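Local coordinates for protein restriction endonuclease EcoP15I, restriction subunit (PDB 4ZCF) that cuts DNA together with its partner modification subunit, using a helicase-like ATP motor to act on inversely oriented pairs of 5'-CAGCAG-3' sites, at residues R39-P44 against G203-Q208. Sequence-based numbering, arbitrary orientation.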
# COMPACT_ATOMS: atom_id res chain seq x y z
N ARG C 39 5.26 -25.35 -10.96
CA ARG C 39 6.48 -25.88 -10.32
C ARG C 39 7.24 -24.78 -9.54
O ARG C 39 7.88 -25.08 -8.52
CB ARG C 39 7.39 -26.52 -11.39
CG ARG C 39 8.53 -27.39 -10.83
CD ARG C 39 8.90 -28.53 -11.76
NE ARG C 39 9.54 -28.08 -13.00
CZ ARG C 39 9.28 -28.57 -14.21
NH1 ARG C 39 8.38 -29.55 -14.35
NH2 ARG C 39 9.90 -28.10 -15.28
N LEU C 40 7.14 -23.54 -10.02
CA LEU C 40 7.79 -22.37 -9.45
C LEU C 40 7.03 -21.81 -8.23
O LEU C 40 7.64 -21.19 -7.36
CB LEU C 40 7.95 -21.29 -10.54
CG LEU C 40 9.34 -21.17 -11.17
CD1 LEU C 40 9.25 -20.88 -12.63
CD2 LEU C 40 10.13 -20.08 -10.51
N LEU C 41 5.71 -22.04 -8.17
CA LEU C 41 4.85 -21.54 -7.09
C LEU C 41 4.44 -22.61 -6.08
O LEU C 41 4.20 -22.29 -4.91
CB LEU C 41 3.58 -20.86 -7.67
CG LEU C 41 3.72 -19.90 -8.87
CD1 LEU C 41 2.69 -20.20 -9.88
CD2 LEU C 41 3.55 -18.51 -8.46
N ALA C 42 4.28 -23.86 -6.52
CA ALA C 42 3.84 -24.93 -5.62
C ALA C 42 4.99 -25.74 -5.04
O ALA C 42 6.10 -25.70 -5.55
CB ALA C 42 2.82 -25.85 -6.31
N ASN C 43 4.71 -26.45 -3.95
CA ASN C 43 5.67 -27.31 -3.27
C ASN C 43 5.85 -28.63 -4.02
O ASN C 43 4.87 -29.13 -4.58
CB ASN C 43 5.13 -27.69 -1.89
CG ASN C 43 5.63 -26.94 -0.70
OD1 ASN C 43 6.55 -26.11 -0.75
ND2 ASN C 43 5.01 -27.24 0.41
N PRO C 44 7.03 -29.30 -3.89
CA PRO C 44 7.15 -30.67 -4.45
C PRO C 44 6.26 -31.62 -3.63
O PRO C 44 6.07 -31.42 -2.43
CB PRO C 44 8.63 -31.01 -4.22
CG PRO C 44 9.30 -29.71 -3.88
CD PRO C 44 8.26 -28.90 -3.19
N GLY C 203 -7.39 -13.88 -10.05
CA GLY C 203 -6.93 -15.26 -10.10
C GLY C 203 -5.51 -15.38 -9.61
O GLY C 203 -4.67 -14.51 -9.91
N LEU C 204 -5.24 -16.41 -8.80
CA LEU C 204 -3.92 -16.72 -8.26
C LEU C 204 -3.49 -18.08 -8.82
O LEU C 204 -4.33 -18.85 -9.30
CB LEU C 204 -3.90 -16.79 -6.71
CG LEU C 204 -4.48 -15.64 -5.85
CD1 LEU C 204 -4.44 -16.01 -4.37
CD2 LEU C 204 -3.69 -14.35 -6.02
N LEU C 205 -2.19 -18.40 -8.71
CA LEU C 205 -1.57 -19.64 -9.16
C LEU C 205 -1.81 -19.90 -10.64
O LEU C 205 -2.70 -20.68 -11.01
CB LEU C 205 -1.94 -20.84 -8.27
CG LEU C 205 -0.76 -21.54 -7.64
CD1 LEU C 205 -1.13 -22.12 -6.32
CD2 LEU C 205 -0.19 -22.60 -8.53
N ASP C 206 -1.03 -19.22 -11.49
CA ASP C 206 -1.11 -19.30 -12.96
C ASP C 206 -2.56 -19.01 -13.41
O ASP C 206 -3.14 -19.72 -14.24
CB ASP C 206 -0.53 -20.65 -13.47
CG ASP C 206 -0.46 -20.80 -14.98
OD1 ASP C 206 -0.35 -19.76 -15.68
OD2 ASP C 206 -0.52 -21.96 -15.47
N ASN C 207 -3.15 -17.95 -12.78
CA ASN C 207 -4.51 -17.44 -12.97
C ASN C 207 -5.60 -18.53 -12.95
O ASN C 207 -6.47 -18.55 -13.83
CB ASN C 207 -4.56 -16.59 -14.24
CG ASN C 207 -5.82 -15.77 -14.38
OD1 ASN C 207 -6.38 -15.26 -13.40
ND2 ASN C 207 -6.31 -15.66 -15.59
N GLN C 208 -5.55 -19.43 -11.97
CA GLN C 208 -6.49 -20.55 -11.91
C GLN C 208 -7.54 -20.45 -10.81
O GLN C 208 -8.68 -20.86 -11.03
CB GLN C 208 -5.75 -21.88 -11.74
CG GLN C 208 -4.91 -22.36 -12.93
CD GLN C 208 -4.22 -23.66 -12.56
OE1 GLN C 208 -3.45 -23.73 -11.59
NE2 GLN C 208 -4.51 -24.73 -13.29
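L41, on the weakly bonded helix 36-41, meets L205 of the loop 203-208 through a single pair of methyls, L41 CD1 and L205 CD2, 4.0 Å apart. The side chain of L41 starts out toward the loop, with CG anti to its own carbonyl carbon and beside the backbone N (chi1 -44°). L205 sets off across the line of approach and only its end comes close, and the two branched chains pass in opposite directions. The same L41 methyl, CD1, also lies 4.2 Å from D206 N, so one branch of L41 covers both the L205 methyl and the start of the turn. Exposed D206 suits this edge, its carboxylate leading away from L41. L205, D206 and N207 all have positive phi, which asparagine, and to a lesser degree aspartate, adopts more readily than leucine does; the tight turn closes with Q208 N bonded to L204 O at 3.0 Å. E172 of helix 165-172 touches L41 and accepts a hydrogen bond from L205 N. The loop belongs to the first RecA-like motor domain, in the connection from strand 180-186 to strand 222-226 of the parallel sheet, and 39-44 packs against it. Next along, A42 CB stands back, 5.0 Å from L205 CD2, beside the leucine pair without touching it. N43 then uses its amide as donor and acceptor: ND2 bonds to the carbonyls of K109 and K220, OD1 to N108 N, fastening the chain beside the starts of strands 109-113 and 222-226.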